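Local coordinates for gamma-glutamyl phosphate reductase (Saccharomyces cerevisiae, PDB 1VLU), which catalyses the NADPH-dependent reduction of gamma-glutamyl phosphate to glutamate semialdehyde, the second step from glutamate towards proline, at residues A[108-113]-A[118-123]; A[149-154]-A[428-433]. All blocks are in the same frame, centred on the assembly; numbering follows the deposited sequence.

Interaction 1 of 2, residues A[108-113]-A[118-123]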
loop_
_atom_site.group_PDB
_atom_site.type_symbol
_atom_site.label_atom_id
_atom_site.label_comp_id
_atom_site.label_asym_id
_atom_site.label_seq_id
_atom_site.Cartn_x
_atom_site.Cartn_y
_atom_site.Cartn_z
ATOM N N VAL A 108 7.521 26.461 -6.779
ATOM C CA VAL A 108 6.356 26.821 -5.990
ATOM C C VAL A 108 5.102 26.838 -6.874
ATOM O O VAL A 108 4.973 27.645 -7.789
ATOM C CB VAL A 108 6.579 28.166 -5.246
ATOM C CG1 VAL A 108 5.335 28.585 -4.456
ATOM C CG2 VAL A 108 7.757 28.036 -4.321
ATOM N N LYS A 109 4.189 25.920 -6.588
ATOM C CA LYS A 109 2.947 25.802 -7.333
ATOM C C LYS A 109 1.874 26.696 -6.770
ATOM O O LYS A 109 1.014 27.181 -7.491
ATOM C CB LYS A 109 2.487 24.347 -7.339
ATOM C CG LYS A 109 2.754 23.617 -8.659
ATOM C CD LYS A 109 4.208 23.744 -9.156
ATOM C CE LYS A 109 4.387 24.830 -10.224
ATOM N NZ LYS A 109 3.869 24.394 -11.543
HETATM N N MSE A 110 1.945 26.920 -5.467
HETATM C CA MSE A 110 0.916 27.626 -4.737
HETATM C C MSE A 110 1.534 28.226 -3.474
HETATM O O MSE A 110 2.331 27.585 -2.802
HETATM C CB MSE A 110 -0.237 26.666 -4.417
HETATM C CG MSE A 110 -1.478 27.327 -3.720
HETATM SE SE MSE A 110 -1.337 27.174 -1.728
HETATM C CE MSE A 110 -1.854 25.286 -1.449
ATOM N N ALA A 111 1.190 29.475 -3.195
ATOM C CA ALA A 111 1.613 30.181 -1.980
ATOM C C ALA A 111 0.366 30.770 -1.329
ATOM O O ALA A 111 -0.395 31.462 -1.999
ATOM C CB ALA A 111 2.619 31.295 -2.319
ATOM N N ARG A 112 0.132 30.480 -0.046
ATOM C CA ARG A 112 -1.032 31.037 0.655
ATOM C C ARG A 112 -0.698 31.644 2.015
ATOM O O ARG A 112 -0.241 30.940 2.907
ATOM C CB ARG A 112 -2.155 30.003 0.797
ATOM C CG ARG A 112 -3.307 30.518 1.660
ATOM C CD ARG A 112 -4.435 29.510 1.833
ATOM N NE ARG A 112 -5.370 29.569 0.706
ATOM C CZ ARG A 112 -6.320 30.496 0.540
ATOM N NH1 ARG A 112 -6.500 31.481 1.425
ATOM N NH2 ARG A 112 -7.096 30.439 -0.533
ATOM N N GLU A 113 -0.936 32.949 2.160
ATOM C CA GLU A 113 -0.734 33.660 3.421
ATOM C C GLU A 113 -1.835 33.270 4.401
ATOM O O GLU A 113 -2.962 33.744 4.290
ATOM C CB GLU A 113 -0.747 35.173 3.205
ATOM C CG GLU A 113 -0.137 35.947 4.358
ATOM C CD GLU A 113 -0.853 37.263 4.661
ATOM O OE1 GLU A 113 -2.041 37.229 5.065
ATOM O OE2 GLU A 113 -0.219 38.336 4.525
ATOM N N LEU A 118 2.833 33.925 8.572
ATOM C CA LEU A 118 2.585 32.492 8.473
ATOM C C LEU A 118 2.102 32.203 7.051
ATOM O O LEU A 118 0.998 32.594 6.670
ATOM C CB LEU A 118 1.557 32.042 9.527
ATOM C CG LEU A 118 1.185 30.555 9.691
ATOM C CD1 LEU A 118 2.327 29.748 10.293
ATOM C CD2 LEU A 118 -0.074 30.437 10.559
ATOM N N THR A 119 2.943 31.534 6.271
ATOM C CA THR A 119 2.682 31.301 4.858
ATOM C C THR A 119 2.834 29.826 4.509
ATOM O O THR A 119 3.776 29.174 4.951
ATOM C CB THR A 119 3.635 32.151 3.994
ATOM O OG1 THR A 119 3.583 33.515 4.439
ATOM C CG2 THR A 119 3.249 32.100 2.515
ATOM N N LEU A 120 1.890 29.319 3.715
ATOM C CA LEU A 120 1.889 27.950 3.228
ATOM C C LEU A 120 2.340 27.912 1.758
ATOM O O LEU A 120 1.929 28.750 0.948
ATOM C CB LEU A 120 0.491 27.343 3.380
ATOM C CG LEU A 120 0.125 26.023 2.687
ATOM C CD1 LEU A 120 0.773 24.827 3.345
ATOM C CD2 LEU A 120 -1.384 25.828 2.666
ATOM N N TYR A 121 3.209 26.965 1.430
ATOM C CA TYR A 121 3.627 26.764 0.058
ATOM C C TYR A 121 3.371 25.348 -0.377
ATOM O O TYR A 121 3.519 24.405 0.395
ATOM C CB TYR A 121 5.105 27.064 -0.139
ATOM C CG TYR A 121 5.515 28.451 0.230
ATOM C CD1 TYR A 121 5.485 29.478 -0.714
ATOM C CD2 TYR A 121 5.962 28.747 1.524
ATOM C CE1 TYR A 121 5.875 30.786 -0.375
ATOM C CE2 TYR A 121 6.351 30.055 1.875
ATOM C CZ TYR A 121 6.309 31.057 0.918
ATOM O OH TYR A 121 6.689 32.330 1.256
ATOM N N GLN A 122 2.973 25.204 -1.628
ATOM C CA GLN A 122 2.957 23.899 -2.251
ATOM C C GLN A 122 4.101 23.893 -3.262
ATOM O O GLN A 122 4.148 24.710 -4.170
ATOM C CB GLN A 122 1.608 23.611 -2.886
ATOM C CG GLN A 122 1.496 22.248 -3.516
ATOM C CD GLN A 122 0.220 22.090 -4.317
ATOM O OE1 GLN A 122 -0.350 23.055 -4.794
ATOM N NE2 GLN A 122 -0.231 20.860 -4.466
ATOM N N VAL A 123 5.051 22.992 -3.042
ATOM C CA VAL A 123 6.335 22.977 -3.755
ATOM C C VAL A 123 6.466 21.602 -4.449
ATOM O O VAL A 123 6.124 20.569 -3.858
ATOM C CB VAL A 123 7.527 23.274 -2.763
ATOM C CG1 VAL A 123 8.815 23.451 -3.495
ATOM C CG2 VAL A 123 7.277 24.564 -1.909
#
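The ring of Tyr121 meets two small apolar groups of the partner strand. Val108 CG1 lies at the ring edge, near its plane, 3.9 Å from Tyr121 CD1. Ala111 CB approaches the ring obliquely, 3.8 Å from CD1 of Tyr121. Val108 puts CG1 there because this methyl stands anti to its backbone N (chi1 178°). Its other methyl, CG2, turns to Val123 CG2 at 4.3 Å. Val108, Ala111 and Glu113 and their respective partners Val123, Tyr121 and Thr119 share one face of the sheet. The other face carries Met110 (a selenomethionine), Arg112, Leu120 and Gln122. Here the Met110 chain bends beyond CG, and its CE ends 4.2 Å from Leu120 CD2. The Gln122 side chain crosses that of Met110 at about a right angle, with its OE1 beside Met110 CB.

The strands form an antiparallel hairpin. Arg112 and Leu120 are a hydrogen-bonded pair: the bond from Leu120 N to Arg112 O is 2.8 Å long and nearly straight (178°). Gln122 N likewise bonds to Met110 O at 2.7 Å. A classic beta bulge follows, where Lys109 and Met110 both face Gln122. Gln122 O takes a 2.7 Å bond from Lys109 N and a weak one from Met110 N.

The contact lies at the protein surface, far from the centre of the chain. Strand 118-134 is flanked on its other edge by strand 431-439, through backbone bonds of Thr119 with Arg438 and Tyr121 with Gln436. Leu118 also packs on Ala396 of the second subunit.

Interaction 2 of 2, residues A[149-154]-A[428-433]; sequences IKSGNA and DGLVSY
Asn153 ND2 is the polar atom shared by both sides of this contact. It gives a hydrogen bond of 2.8 Å to Ser151 OG and another of 3.0 Å to Leu430 O. The bond to Leu430 is the straighter one, with 162° at the hydrogen. Leu430 O lies in the amide plane of Asn153, whereas Ser151 OG is tilted from it. Seen from the acceptor, ND2 comes in tilted 32° from the carbonyl plane of Leu430. The Asn153 side chain reaches across because CG stands beside its own backbone N, anti to the carbonyl carbon (chi1 -68°).

Ser151 OG also bonds to Leu147 O, one turn back in helix 139-151. The other end of the amide is held too, since Asn153 OD1 accepts a bond from Gly128 N of strand 118-134. These partners fix the rotation of the amide. Between the two segments the apolar packing is light, though Asn153 also touches Pro126 and Val127. Leu430 CB lies 3.9 Å from Asn153 ND2 and 4.1 Å from Ser151 OG. Val431 CG1 approaches Ser151 CB at 4.5 Å. Gly152, with positive phi, ends the helix in a Schellman motif and turns the chain towards strand 154-158.

An alanine in place of Asn153 would probably leave Leu430 O and Gly128 N without their side-chain partners and remove the one hydrogen bond between the two segments.

The contact is buried, and one amide supplies its cross-segment bond. It ties the helix end to the chain entering strand 431-439, mainly by polar pairing and little by apolar packing.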
loop_
_atom_site.group_PDB
_atom_site.type_symbol
_atom_site.label_atom_id
_atom_site.label_comp_id
_atom_site.label_asym_id
_atom_site.label_seq_id
_atom_site.Cartn_x
_atom_site.Cartn_y
_atom_site.Cartn_z
ATOM N N ILE A 149 16.855 11.478 -13.153
ATOM C CA ILE A 149 17.902 12.245 -12.519
ATOM C C ILE A 149 17.486 13.710 -12.497
ATOM O O ILE A 149 17.592 14.355 -11.475
ATOM C CB ILE A 149 19.256 12.029 -13.223
ATOM C CG1 ILE A 149 19.791 10.634 -12.888
ATOM C CG2 ILE A 149 20.262 13.155 -12.861
ATOM C CD1 ILE A 149 20.585 10.003 -14.028
ATOM N N LYS A 150 16.963 14.203 -13.616
ATOM C CA LYS A 150 16.463 15.568 -13.716
ATOM C C LYS A 150 15.398 15.908 -12.665
ATOM O O LYS A 150 15.419 16.990 -12.063
ATOM C CB LYS A 150 15.920 15.814 -15.126
ATOM C CG LYS A 150 15.577 17.264 -15.459
ATOM C CD LYS A 150 16.745 18.201 -15.242
ATOM C CE LYS A 150 16.421 19.582 -15.800
ATOM N NZ LYS A 150 17.543 20.491 -15.484
ATOM N N SER A 151 14.463 14.997 -12.448
ATOM C CA SER A 151 13.399 15.234 -11.495
ATOM C C SER A 151 13.723 14.838 -10.058
ATOM O O SER A 151 12.894 15.002 -9.179
ATOM C CB SER A 151 12.096 14.594 -11.976
ATOM O OG SER A 151 12.176 13.198 -12.011
ATOM N N GLY A 152 14.930 14.336 -9.806
ATOM C CA GLY A 152 15.379 14.009 -8.444
ATOM C C GLY A 152 14.901 12.664 -7.919
ATOM O O GLY A 152 14.960 12.410 -6.710
ATOM N N ASN A 153 14.439 11.796 -8.829
ATOM C CA ASN A 153 13.978 10.449 -8.490
ATOM C C ASN A 153 15.045 9.418 -8.767
ATOM O O ASN A 153 15.737 9.510 -9.762
ATOM C CB ASN A 153 12.775 10.031 -9.347
ATOM C CG ASN A 153 11.550 10.810 -9.056
ATOM O OD1 ASN A 153 10.970 10.680 -7.992
ATOM N ND2 ASN A 153 11.114 11.607 -10.020
ATOM N N ALA A 154 15.148 8.416 -7.905
ATOM C CA ALA A 154 15.957 7.264 -8.212
ATOM C C ALA A 154 15.097 6.336 -9.055
ATOM O O ALA A 154 13.866 6.343 -8.922
ATOM C CB ALA A 154 16.440 6.581 -6.943
ATOM N N ASP A 428 5.647 14.715 -16.222
ATOM C CA ASP A 428 4.294 14.886 -15.682
ATOM C C ASP A 428 4.086 14.188 -14.338
ATOM O O ASP A 428 3.951 14.849 -13.293
ATOM C CB ASP A 428 3.226 14.404 -16.694
ATOM C CG ASP A 428 3.480 14.905 -18.121
ATOM O OD1 ASP A 428 4.335 14.313 -18.832
ATOM O OD2 ASP A 428 2.799 15.873 -18.534
ATOM N N GLY A 429 4.071 12.859 -14.379
ATOM C CA GLY A 429 3.659 12.071 -13.231
ATOM C C GLY A 429 4.821 11.633 -12.369
ATOM O O GLY A 429 4.678 10.731 -11.551
ATOM N N LEU A 430 5.959 12.297 -12.540
ATOM C CA LEU A 430 7.178 11.967 -11.812
ATOM C C LEU A 430 7.497 12.951 -10.675
ATOM O O LEU A 430 8.355 12.670 -9.837
ATOM C CB LEU A 430 8.371 11.832 -12.777
ATOM C CG LEU A 430 8.292 10.959 -14.043
ATOM C CD1 LEU A 430 9.686 10.718 -14.627
ATOM C CD2 LEU A 430 7.620 9.633 -13.810
ATOM N N VAL A 431 6.808 14.096 -10.640
ATOM C CA VAL A 431 6.925 15.051 -9.514
ATOM C C VAL A 431 5.649 15.024 -8.677
ATOM O O VAL A 431 4.541 15.051 -9.231
ATOM C CB VAL A 431 7.223 16.551 -9.965
ATOM C CG1 VAL A 431 8.154 16.611 -11.192
ATOM C CG2 VAL A 431 5.949 17.305 -10.259
ATOM N N SER A 432 5.797 14.970 -7.358
ATOM C CA SER A 432 4.669 15.150 -6.462
ATOM C C SER A 432 4.768 16.507 -5.757
ATOM O O SER A 432 5.398 17.435 -6.256
ATOM C CB SER A 432 4.522 13.982 -5.472
ATOM O OG SER A 432 5.560 13.956 -4.494
ATOM N N TYR A 433 4.098 16.633 -4.628
ATOM C CA TYR A 433 4.011 17.912 -3.935
ATOM C C TYR A 433 4.337 17.720 -2.488
ATOM O O TYR A 433 4.053 16.656 -1.916
ATOM C CB TYR A 433 2.609 18.485 -4.028
ATOM C CG TYR A 433 2.256 18.943 -5.400
ATOM C CD1 TYR A 433 3.015 19.924 -6.036
ATOM C CD2 TYR A 433 1.158 18.416 -6.066
ATOM C CE1 TYR A 433 2.698 20.372 -7.312
ATOM C CE2 TYR A 433 0.817 18.864 -7.355
ATOM C CZ TYR A 433 1.596 19.844 -7.971
ATOM O OH TYR A 433 1.277 20.303 -9.236
#

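Overall arrangement
Interaction 1 is a surface contact and interaction 2 a buried one. Their centres are 19 Å apart, on the same side of the chain's centre. They meet in one mixed sheet, where strands 118-134 and 431-439 are antiparallel neighbours. Interaction 1 joins two strands close in sequence, by a ladder of backbone bonds with apolar pairs on both faces. Interaction 2 joins segments over 270 residues apart, and there a side-chain amide does the bonding. Tyr433 links the two regions: Lys109 CG packs on its ring, with Tyr433 CE1 at 3.5 Å, and Gln122 also packs against it.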